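Local atomic coordinates of CmeC (Campylobacter jejuni, PDB entry 4MT4), a protein that probably forms the trimeric outer-membrane channel of a multidrug efflux system, giving exported compounds a way out of the cell. Residues B[122-127]-B[300-305]; B[76-81]-B[132-137]; B[291-296]-B[342-347]; B[2-7]-B[285-290]. One frame throughout, in Å; residues are numbered along the deposited sequence.

Contact 1 (B[122-127]-B[300-305]); sequences YEIDLW and LSLTGL. With 3PK ((2S)-1-(pentanoyloxy)propan-2-yl hexanoate), chain S; C8E ((hydroxyethyloxy)tri(ethyloxy)octane), chain P.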
# COMPACT_ATOMS: atom_id res chain seq x y z
N TYR B 122 40.95 -9.53 -12.03
CA TYR B 122 40.93 -8.58 -10.94
C TYR B 122 40.71 -7.15 -11.44
O TYR B 122 41.47 -6.65 -12.27
CB TYR B 122 42.23 -8.65 -10.14
CG TYR B 122 42.20 -7.90 -8.83
CD1 TYR B 122 41.00 -7.64 -8.17
CD2 TYR B 122 43.38 -7.44 -8.25
CE1 TYR B 122 40.98 -6.96 -6.98
CE2 TYR B 122 43.36 -6.75 -7.05
CZ TYR B 122 42.15 -6.51 -6.42
OH TYR B 122 42.13 -5.82 -5.23
N GLU B 123 39.67 -6.51 -10.92
CA GLU B 123 39.40 -5.12 -11.26
C GLU B 123 40.03 -4.20 -10.23
O GLU B 123 39.62 -4.17 -9.07
CB GLU B 123 37.89 -4.87 -11.34
CG GLU B 123 37.46 -3.92 -12.45
CD GLU B 123 37.64 -4.51 -13.83
OE1 GLU B 123 37.62 -5.76 -13.95
OE2 GLU B 123 37.80 -3.74 -14.80
N ILE B 124 41.05 -3.45 -10.65
CA ILE B 124 41.77 -2.56 -9.75
C ILE B 124 40.89 -1.39 -9.32
O ILE B 124 40.50 -0.56 -10.14
CB ILE B 124 43.06 -2.03 -10.39
CG1 ILE B 124 43.90 -3.18 -10.94
CG2 ILE B 124 43.86 -1.22 -9.39
CD1 ILE B 124 44.29 -4.20 -9.88
N ASP B 125 40.58 -1.33 -8.03
CA ASP B 125 39.65 -0.34 -7.50
C ASP B 125 40.34 0.99 -7.23
O ASP B 125 40.42 1.43 -6.08
CB ASP B 125 38.99 -0.87 -6.23
CG ASP B 125 37.72 -0.12 -5.87
OD1 ASP B 125 37.05 0.39 -6.78
OD2 ASP B 125 37.41 -0.04 -4.66
N LEU B 126 40.83 1.62 -8.29
CA LEU B 126 41.56 2.88 -8.18
C LEU B 126 40.71 4.01 -7.60
O LEU B 126 41.23 4.87 -6.88
CB LEU B 126 42.09 3.30 -9.55
CG LEU B 126 43.13 2.41 -10.22
CD1 LEU B 126 43.36 2.85 -11.66
CD2 LEU B 126 44.43 2.43 -9.44
N TRP B 127 39.42 4.02 -7.92
CA TRP B 127 38.56 5.15 -7.58
C TRP B 127 37.45 4.76 -6.61
O TRP B 127 36.52 5.54 -6.37
CB TRP B 127 37.98 5.75 -8.85
CG TRP B 127 38.97 5.84 -9.97
CD1 TRP B 127 39.00 5.09 -11.10
CD2 TRP B 127 40.11 6.71 -10.04
NE1 TRP B 127 40.07 5.45 -11.88
CE2 TRP B 127 40.77 6.44 -11.25
CE3 TRP B 127 40.62 7.70 -9.19
CZ2 TRP B 127 41.92 7.12 -11.64
CZ3 TRP B 127 41.76 8.38 -9.59
CH2 TRP B 127 42.40 8.09 -10.80
N LEU B 300 40.92 0.02 -14.56
CA LEU B 300 42.04 -0.87 -14.81
C LEU B 300 41.67 -2.32 -14.52
O LEU B 300 41.19 -2.65 -13.44
CB LEU B 300 43.26 -0.46 -13.98
CG LEU B 300 44.52 -1.32 -14.11
CD1 LEU B 300 44.98 -1.38 -15.56
CD2 LEU B 300 45.63 -0.79 -13.21
N SER B 301 41.90 -3.19 -15.50
CA SER B 301 41.55 -4.60 -15.38
C SER B 301 42.78 -5.49 -15.50
O SER B 301 43.57 -5.35 -16.43
CB SER B 301 40.51 -4.98 -16.44
OG SER B 301 39.39 -4.12 -16.38
N LEU B 302 42.93 -6.41 -14.56
CA LEU B 302 44.06 -7.33 -14.56
C LEU B 302 43.61 -8.75 -14.90
O LEU B 302 42.66 -9.27 -14.32
CB LEU B 302 44.77 -7.32 -13.20
CG LEU B 302 46.09 -6.55 -13.11
CD1 LEU B 302 45.93 -5.12 -13.58
CD2 LEU B 302 46.63 -6.59 -11.69
N THR B 303 44.31 -9.37 -15.85
CA THR B 303 44.03 -10.75 -16.23
C THR B 303 45.31 -11.58 -16.22
O THR B 303 46.39 -11.07 -16.52
CB THR B 303 43.38 -10.84 -17.63
OG1 THR B 303 44.19 -10.14 -18.58
CG2 THR B 303 41.99 -10.22 -17.61
N GLY B 304 45.18 -12.85 -15.87
CA GLY B 304 46.32 -13.74 -15.81
C GLY B 304 45.94 -15.17 -16.14
O GLY B 304 44.85 -15.63 -15.79
N LEU B 305 46.83 -15.88 -16.82
CA LEU B 305 46.60 -17.27 -17.18
C LEU B 305 47.81 -18.13 -16.84
O LEU B 305 48.95 -17.71 -17.03
CB LEU B 305 46.27 -17.40 -18.67
CG LEU B 305 46.21 -18.81 -19.25
CD1 LEU B 305 45.02 -19.58 -18.69
CD2 LEU B 305 46.17 -18.79 -20.77
CA1 3PK S . 44.60 0.42 -5.48
OA1 3PK S . 44.57 -0.77 -5.31
CA2 3PK S . 45.60 0.91 -6.43
CA3 3PK S . 46.81 0.07 -6.61
CA4 3PK S . 47.73 0.48 -7.71
CA5 3PK S . 47.64 -0.23 -9.01
CB1 3PK S . 45.62 4.19 -5.04
OB1 3PK S . 46.18 4.85 -4.20
CB2 3PK S . 45.94 2.74 -5.08
CG1 3PK S . 43.41 2.20 -4.47
OG1 3PK S . 44.35 1.22 -4.41
CG2 3PK S . 43.88 3.50 -3.99
OG2 3PK S . 44.31 4.31 -4.97
CG3 3PK S . 42.82 4.21 -3.18
C1 C8E P . 46.17 -17.31 -12.11
C2 C8E P . 47.55 -17.49 -12.63
C3 C8E P . 48.23 -16.31 -13.23
C4 C8E P . 49.66 -16.46 -13.62
C5 C8E P . 50.35 -15.26 -14.18
C6 C8E P . 51.75 -15.45 -14.67
C7 C8E P . 52.63 -14.25 -14.78
C8 C8E P . 54.10 -14.50 -14.75
O9 C8E P . 54.89 -13.81 -15.64
C10 C8E P . 55.36 -12.56 -15.31
C11 C8E P . 56.83 -12.36 -15.34
O12 C8E P . 57.34 -11.44 -16.24
C13 C8E P . 58.33 -11.80 -17.12
C14 C8E P . 59.47 -12.63 -16.62
O15 C8E P . 60.21 -13.29 -17.57
C16 C8E P . 61.59 -13.17 -17.56
C17 C8E P . 62.33 -13.59 -18.79
O18 C8E P . 62.65 -14.93 -18.92
C19 C8E P . 63.31 -15.36 -20.05
C20 C8E P . 64.41 -16.36 -19.90
O21 C8E P . 65.17 -16.66 -21.02
O HOH W 1 39.39 0.13 -12.20

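Contact 2 (B[76-81]-B[132-137]); sequences IDFSSL and DTYRAS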
# COMPACT_ATOMS: atom_id res chain seq x y z
N ILE B 76 28.38 -10.55 -0.89
CA ILE B 76 28.57 -10.58 -2.33
C ILE B 76 29.44 -9.41 -2.79
O ILE B 76 30.36 -9.58 -3.58
CB ILE B 76 27.22 -10.52 -3.08
CG1 ILE B 76 26.38 -11.76 -2.77
CG2 ILE B 76 27.44 -10.39 -4.58
CD1 ILE B 76 25.01 -11.74 -3.43
N ASP B 77 29.14 -8.22 -2.27
CA ASP B 77 29.84 -7.01 -2.67
C ASP B 77 31.24 -6.91 -2.07
O ASP B 77 32.09 -6.19 -2.59
CB ASP B 77 29.03 -5.77 -2.29
CG ASP B 77 27.78 -5.61 -3.13
OD1 ASP B 77 27.79 -6.05 -4.31
OD2 ASP B 77 26.78 -5.06 -2.63
N PHE B 78 31.48 -7.63 -0.97
CA PHE B 78 32.81 -7.68 -0.38
C PHE B 78 33.76 -8.47 -1.28
O PHE B 78 34.95 -8.16 -1.36
CB PHE B 78 32.77 -8.32 1.01
CG PHE B 78 34.13 -8.50 1.63
CD1 PHE B 78 34.76 -7.44 2.27
CD2 PHE B 78 34.78 -9.72 1.58
CE1 PHE B 78 36.01 -7.60 2.84
CE2 PHE B 78 36.03 -9.89 2.14
CZ PHE B 78 36.65 -8.82 2.78
N SER B 79 33.22 -9.49 -1.94
CA SER B 79 34.02 -10.36 -2.78
C SER B 79 34.60 -9.62 -3.99
O SER B 79 35.63 -10.01 -4.52
CB SER B 79 33.19 -11.56 -3.25
OG SER B 79 32.16 -11.14 -4.13
N SER B 80 33.92 -8.56 -4.40
CA SER B 80 34.34 -7.79 -5.57
C SER B 80 35.59 -6.95 -5.30
O SER B 80 36.11 -6.30 -6.21
CB SER B 80 33.19 -6.89 -6.03
OG SER B 80 32.07 -7.67 -6.42
N LEU B 81 36.06 -6.97 -4.06
CA LEU B 81 37.28 -6.26 -3.69
C LEU B 81 38.51 -7.15 -3.86
O LEU B 81 39.64 -6.72 -3.65
CB LEU B 81 37.20 -5.78 -2.24
CG LEU B 81 35.99 -4.91 -1.86
CD1 LEU B 81 36.01 -4.61 -0.37
CD2 LEU B 81 35.98 -3.62 -2.66
N ASP B 132 33.00 1.62 -2.50
CA ASP B 132 31.78 2.34 -2.15
C ASP B 132 30.54 1.50 -2.42
O ASP B 132 29.50 1.69 -1.78
CB ASP B 132 31.69 3.67 -2.91
CG ASP B 132 32.68 4.70 -2.39
OD1 ASP B 132 33.29 4.46 -1.33
OD2 ASP B 132 32.83 5.76 -3.04
N THR B 133 30.63 0.57 -3.36
CA THR B 133 29.56 -0.39 -3.59
C THR B 133 29.40 -1.25 -2.34
O THR B 133 28.29 -1.56 -1.91
CB THR B 133 29.84 -1.30 -4.81
OG1 THR B 133 29.90 -0.49 -6.00
CG2 THR B 133 28.73 -2.33 -4.97
N TYR B 134 30.54 -1.61 -1.74
CA TYR B 134 30.57 -2.38 -0.50
C TYR B 134 30.05 -1.56 0.67
O TYR B 134 29.26 -2.04 1.49
CB TYR B 134 31.99 -2.87 -0.22
CG TYR B 134 32.17 -3.46 1.16
CD1 TYR B 134 31.74 -4.75 1.45
CD2 TYR B 134 32.78 -2.73 2.17
CE1 TYR B 134 31.91 -5.29 2.71
CE2 TYR B 134 32.95 -3.26 3.44
CZ TYR B 134 32.51 -4.54 3.70
OH TYR B 134 32.67 -5.08 4.96
N ARG B 135 30.50 -0.31 0.76
CA ARG B 135 30.09 0.59 1.84
C ARG B 135 28.60 0.90 1.78
O ARG B 135 27.95 1.08 2.81
CB ARG B 135 30.90 1.89 1.79
CG ARG B 135 32.38 1.73 2.12
CD ARG B 135 33.18 2.90 1.57
NE ARG B 135 33.71 3.77 2.61
CZ ARG B 135 34.19 4.99 2.40
NH1 ARG B 135 34.19 5.50 1.18
NH2 ARG B 135 34.65 5.71 3.42
N ALA B 136 28.06 0.95 0.56
CA ALA B 136 26.63 1.18 0.38
C ALA B 136 25.83 0.00 0.91
O ALA B 136 24.80 0.18 1.56
CB ALA B 136 26.31 1.42 -1.09
N SER B 137 26.31 -1.20 0.65
CA SER B 137 25.68 -2.42 1.15
C SER B 137 25.83 -2.54 2.66
O SER B 137 24.98 -3.12 3.33
CB SER B 137 26.27 -3.65 0.47
OG SER B 137 25.96 -3.65 -0.92

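Contact 3 (B[291-296]-B[342-347]); sequences VARTAF and QNVNLA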
# COMPACT_ATOMS: atom_id res chain seq x y z
N VAL B 291 30.09 5.80 -6.59
CA VAL B 291 30.17 4.70 -7.54
C VAL B 291 29.85 5.16 -8.95
O VAL B 291 30.52 4.78 -9.92
CB VAL B 291 29.21 3.55 -7.15
CG1 VAL B 291 29.20 2.47 -8.22
CG2 VAL B 291 29.60 2.97 -5.80
N ALA B 292 28.82 5.99 -9.07
CA ALA B 292 28.37 6.49 -10.36
C ALA B 292 29.39 7.43 -10.99
O ALA B 292 29.53 7.48 -12.21
CB ALA B 292 27.03 7.19 -10.22
N ARG B 293 30.11 8.17 -10.15
CA ARG B 293 31.07 9.15 -10.63
C ARG B 293 32.38 8.51 -11.10
O ARG B 293 33.15 9.13 -11.82
CB ARG B 293 31.37 10.20 -9.55
CG ARG B 293 30.17 11.08 -9.21
CD ARG B 293 30.59 12.47 -8.72
NE ARG B 293 31.02 12.48 -7.33
CZ ARG B 293 30.64 13.39 -6.44
NH1 ARG B 293 29.83 14.38 -6.80
NH2 ARG B 293 31.08 13.33 -5.19
N THR B 294 32.61 7.27 -10.68
CA THR B 294 33.82 6.55 -11.08
C THR B 294 33.80 6.18 -12.56
O THR B 294 34.83 5.83 -13.13
CB THR B 294 34.03 5.27 -10.25
OG1 THR B 294 32.89 4.41 -10.41
CG2 THR B 294 34.22 5.59 -8.78
N ALA B 295 32.62 6.25 -13.17
CA ALA B 295 32.45 5.92 -14.58
C ALA B 295 33.18 6.92 -15.48
O ALA B 295 33.51 6.60 -16.62
CB ALA B 295 30.98 5.86 -14.93
N PHE B 296 33.42 8.11 -14.96
CA PHE B 296 34.15 9.14 -15.69
C PHE B 296 35.64 8.84 -15.75
O PHE B 296 36.34 9.28 -16.66
CB PHE B 296 33.93 10.52 -15.05
CG PHE B 296 32.72 11.25 -15.56
CD1 PHE B 296 32.66 11.67 -16.88
CD2 PHE B 296 31.66 11.54 -14.72
CE1 PHE B 296 31.56 12.35 -17.36
CE2 PHE B 296 30.55 12.22 -15.20
CZ PHE B 296 30.50 12.63 -16.52
N GLN B 342 24.39 12.05 -16.94
CA GLN B 342 23.00 11.89 -16.52
C GLN B 342 22.85 10.72 -15.55
O GLN B 342 21.90 10.67 -14.76
CB GLN B 342 22.09 11.70 -17.74
CG GLN B 342 21.95 12.93 -18.62
CD GLN B 342 21.19 14.06 -17.95
OE1 GLN B 342 20.63 13.89 -16.87
NE2 GLN B 342 21.16 15.22 -18.60
N ASN B 343 23.77 9.76 -15.62
CA ASN B 343 23.78 8.66 -14.67
C ASN B 343 24.18 9.15 -13.28
O ASN B 343 23.65 8.69 -12.27
CB ASN B 343 24.72 7.55 -15.13
CG ASN B 343 23.98 6.33 -15.66
OD1 ASN B 343 23.38 5.58 -14.89
ND2 ASN B 343 24.01 6.14 -16.97
N VAL B 344 25.12 10.09 -13.25
CA VAL B 344 25.55 10.72 -12.00
C VAL B 344 24.43 11.58 -11.44
O VAL B 344 24.17 11.56 -10.23
CB VAL B 344 26.81 11.58 -12.22
CG1 VAL B 344 27.15 12.36 -10.95
CG2 VAL B 344 27.98 10.71 -12.64
N ASN B 345 23.77 12.32 -12.32
CA ASN B 345 22.59 13.10 -11.94
C ASN B 345 21.52 12.22 -11.32
O ASN B 345 20.96 12.55 -10.27
CB ASN B 345 22.01 13.84 -13.15
CG ASN B 345 22.66 15.19 -13.38
OD1 ASN B 345 23.81 15.42 -13.00
ND2 ASN B 345 21.93 16.10 -14.01
N LEU B 346 21.25 11.08 -11.96
CA LEU B 346 20.25 10.14 -11.47
C LEU B 346 20.62 9.61 -10.08
O LEU B 346 19.75 9.45 -9.23
CB LEU B 346 20.10 8.97 -12.45
CG LEU B 346 18.94 8.00 -12.21
CD1 LEU B 346 17.62 8.76 -12.14
CD2 LEU B 346 18.88 6.94 -13.31
N ALA B 347 21.90 9.36 -9.87
CA ALA B 347 22.39 8.87 -8.58
C ALA B 347 22.29 9.95 -7.51
O ALA B 347 22.02 9.66 -6.34
CB ALA B 347 23.83 8.39 -8.71

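Contact 4 (B[2-7]-B[285-290]); sequences SLSPNL and QNYLVG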
# COMPACT_ATOMS: atom_id res chain seq x y z
N SER B 2 38.06 7.10 -3.52
CA SER B 2 36.63 7.31 -3.33
C SER B 2 36.19 8.65 -3.93
O SER B 2 36.86 9.67 -3.76
CB SER B 2 36.27 7.28 -1.84
OG SER B 2 34.88 7.50 -1.65
N LEU B 3 35.07 8.63 -4.65
CA LEU B 3 34.49 9.84 -5.21
C LEU B 3 33.17 10.18 -4.53
O LEU B 3 32.40 11.03 -5.00
CB LEU B 3 34.27 9.68 -6.72
CG LEU B 3 35.53 9.34 -7.52
CD1 LEU B 3 35.20 9.28 -9.00
CD2 LEU B 3 36.64 10.35 -7.26
N SER B 4 32.91 9.52 -3.40
CA SER B 4 31.72 9.79 -2.61
C SER B 4 31.81 11.16 -1.95
O SER B 4 32.81 11.48 -1.30
CB SER B 4 31.51 8.71 -1.55
OG SER B 4 31.09 7.50 -2.15
N PRO B 5 30.76 11.98 -2.13
CA PRO B 5 30.75 13.33 -1.55
C PRO B 5 30.61 13.28 -0.03
O PRO B 5 30.16 12.27 0.51
CB PRO B 5 29.52 13.97 -2.19
CG PRO B 5 28.61 12.82 -2.46
CD PRO B 5 29.51 11.67 -2.84
N ASN B 6 31.01 14.36 0.64
CA ASN B 6 30.83 14.46 2.09
C ASN B 6 29.35 14.50 2.44
O ASN B 6 28.58 15.28 1.88
CB ASN B 6 31.53 15.71 2.63
CG ASN B 6 33.04 15.61 2.55
OD1 ASN B 6 33.60 14.52 2.48
ND2 ASN B 6 33.71 16.76 2.57
N LEU B 7 28.94 13.64 3.38
CA LEU B 7 27.55 13.59 3.80
C LEU B 7 27.29 14.64 4.88
O LEU B 7 27.81 14.55 5.99
CB LEU B 7 27.19 12.20 4.31
CG LEU B 7 25.71 11.97 4.59
CD1 LEU B 7 24.88 12.18 3.33
CD2 LEU B 7 25.49 10.57 5.15
N GLN B 285 22.79 5.76 -0.30
CA GLN B 285 22.63 6.44 -1.58
C GLN B 285 23.78 7.40 -1.84
O GLN B 285 24.17 7.63 -2.99
CB GLN B 285 21.30 7.20 -1.62
CG GLN B 285 20.07 6.30 -1.54
CD GLN B 285 20.00 5.32 -2.69
OE1 GLN B 285 20.24 5.68 -3.84
NE2 GLN B 285 19.67 4.07 -2.39
N ASN B 286 24.34 7.96 -0.77
CA ASN B 286 25.47 8.88 -0.88
C ASN B 286 26.71 8.16 -1.40
O ASN B 286 27.48 8.72 -2.18
CB ASN B 286 25.75 9.53 0.47
CG ASN B 286 26.88 10.54 0.41
OD1 ASN B 286 26.72 11.63 -0.13
ND2 ASN B 286 28.03 10.18 0.96
N TYR B 287 26.90 6.92 -0.95
CA TYR B 287 28.01 6.10 -1.41
C TYR B 287 27.84 5.72 -2.88
O TYR B 287 28.82 5.60 -3.62
CB TYR B 287 28.14 4.84 -0.55
CG TYR B 287 28.84 5.06 0.77
CD1 TYR B 287 30.05 5.74 0.83
CD2 TYR B 287 28.30 4.58 1.96
CE1 TYR B 287 30.70 5.94 2.03
CE2 TYR B 287 28.94 4.78 3.17
CZ TYR B 287 30.14 5.46 3.20
OH TYR B 287 30.77 5.65 4.41
N LEU B 288 26.59 5.54 -3.29
CA LEU B 288 26.29 5.15 -4.66
C LEU B 288 26.50 6.30 -5.63
O LEU B 288 26.64 6.09 -6.84
CB LEU B 288 24.85 4.64 -4.76
CG LEU B 288 24.59 3.30 -4.07
CD1 LEU B 288 23.14 2.88 -4.24
CD2 LEU B 288 25.53 2.23 -4.62
N VAL B 289 26.52 7.52 -5.11
CA VAL B 289 26.86 8.69 -5.91
C VAL B 289 28.32 8.58 -6.34
O VAL B 289 28.67 8.84 -7.49
CB VAL B 289 26.63 10.00 -5.15
CG1 VAL B 289 27.19 11.18 -5.93
CG2 VAL B 289 25.14 10.20 -4.87
N GLY B 290 29.17 8.18 -5.40
CA GLY B 290 30.58 7.99 -5.67
C GLY B 290 30.82 6.91 -6.71
O GLY B 290 31.65 7.07 -7.60

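Contact 1 (B[122-127]-B[300-305])
Two neighbouring antiparallel strands of the outer membrane factor β-barrel meet here, at the end where strand 109-124 is about to hand over to the long helix 129-195. The backbone does the joining. Y122 and L302 form a hydrogen-bonded pair, with Y122 N to L302 O at 2.9 Å and L302 N to Y122 O at 2.7 Å, both lying in the plane of the carbonyl they reach. E123 and S301 make the non-hydrogen-bonded pair that follows, and beyond it I124 N donates to L300 O. A water also joins the two chains here, donating to I124 O and accepting from L300 N.

Apolar contacts fill the face that carries Y122, I124, L300 and L302. I124 and L300 lie side by side, I124 CG1 against L300 CD2 at 3.7 Å, while the I124 and L302 side chains cross obliquely, with I124 CD1 3.8 Å from L302 CD2. The Y122 ring swings off, its hydroxyl bonded to L81 O.

Lipid continues this greasy surface. The 3PK diester sits over I124, D125 and L126, as suits a chain whose first residue, C1, shares that pocket. L126 splits its two methyls: CD1 rests on L300 CB, and CD2 touches 3PK CA2 at 3.6 Å.

Contact 2 (B[76-81]-B[132-137])
D77 turns CG anti to its carbonyl carbon (chi1 -71°), and S137 does the same with OG, so that carboxylate and hydroxyl meet between helix 58-79 and helix 129-195. F78 and Y134 instead carry CG anti to the backbone N (chi1 169° in Y134), which sends their rings out side by side, pointing the same way. The backbones come closest at D77 and Y134, with CA atoms 5.2 Å apart.

Y134 turns its CE1 corner to F78, 3.6 Å from F78 CB and also close to CD1. The two ring planes are inclined at 59°, an oblique meeting, and L81 CD1 adds a looser touch at 4.3 Å from Y134 CG. The methyl CG2 of T133 lies 3.9 Å from D77 CG.

This pair of helix ends belongs to the helical barrel just beneath the β-barrel; I76 and S79 pack against the second subunit, so the contact stands beside a subunit boundary.

S137 OG donates to the anti lone pair of D77 OD2, modelled very short at 2.4 Å. Q73 NE2 bonds the same oxygen, and two donors on one carboxylate atom would be expected to favour the ionised form of D77.

Contact 3 (B[291-296]-B[342-347])
A largely apolar contact, centred on A292, V344 and A347, joins the end region of helix 273-293 to the start of helix 339-405, just below the β-barrel. Strands 299-310 and 322-335 fill most of the chain between them, so the contact closes the base of a β-hairpin, the chain leaving one helix, running out and back through the barrel wall and re-entering the helical barrel. The closest backbone approach is A292 to V344, 5.3 Å between CA atoms, a distance that alanine permits.

V344 is the central side chain. With CG1 anti to the backbone N (chi1 173°) and CG2 beside it, the two methyls divide their partners. CG1 meets the aliphatic part of R293, 3.7 Å from its CG, the two side chains crossing at about a right angle. CG2 faces the A292 carbonyl, 3.6 Å from its O, and also touches CE2 of the F296 ring at 3.9 Å, obliquely. One turn further along helix 339-405, A347 sets its CB 3.7 Å from A292 CB, methyl to methyl.

Polar groups find partners away from the facing segment. The R293 chain bends at chi3 (-79°), and its NH2 bonds to L3 O in the N-terminal segment. T294 OG1 makes a local bond to V291 O, modelled very short, while N343 ND2 bonds to E339 O and N343 packs on I76 of the third subunit.

What joins these two segments is therefore shape and van der Waals contact, without a directional polar bond between them; R293 lends only its methylenes and spends its charged end on the N-terminal segment.

Contact 4 (B[2-7]-B[285-290])
S2 leads the N-terminal segment in from C1, which lines the 3PK site and is probably lipid-modified; S2 OG takes a weak bond from S4 N, curling the chain, and also bonds to D132. L3 lays its backbone across the helix, its carbonyl carbon 3.6 Å from G290 CA. G290, lacking a side chain, leaves room for L3 and S4 to lie directly on its CA. The nearest CA pair is S4 and G290, 3.7 Å apart. S4 OG lies in the plane of the Y287 ring, at the edge, 3.6 Å from CD1, and is hydrogen-bonded to D132 OD2.

So an extended, irregular strap runs over helix 273-293, holding the N-terminal segment against the helical barrel below the membrane domain.

P5 continues it. Its CD rests on V289 CG1 at 3.9 Å, and its CG meets N286 OD1 tip to tip at 3.2 Å. N286, with CG anti to the backbone N (chi1 -178°), reaches up to donate ND2 to P5 O: 3.0 Å, N-H...O 165°, the oxygen nearly in the amide plane. K351 bonds the other end of that amide, OD1. L7, after N6, crosses N286 obliquely and sets CD1 3.9 Å from N286 CG.

Overall arrangement
All four contacts cluster where barrel wall meets helical barrel. Contact 1 alone is sheet, held by backbone bonds and flanked by lipid. Contacts 2 and 3 join helices or their ends through side chains, while contact 4 lays an irregular segment on a helix and uses main chain as well as side chains. Contact 2 is a surface contact, whereas 1, 3 and 4 are partly buried. Its short carboxylate-hydroxyl bond sets it apart from the apolar contact 3. Contacts 3 and 4 share helix 273-293, and V291 of that helix packs on D132 and T133, bringing contact 3 against contact 2. Shared polar residues link the contacts further.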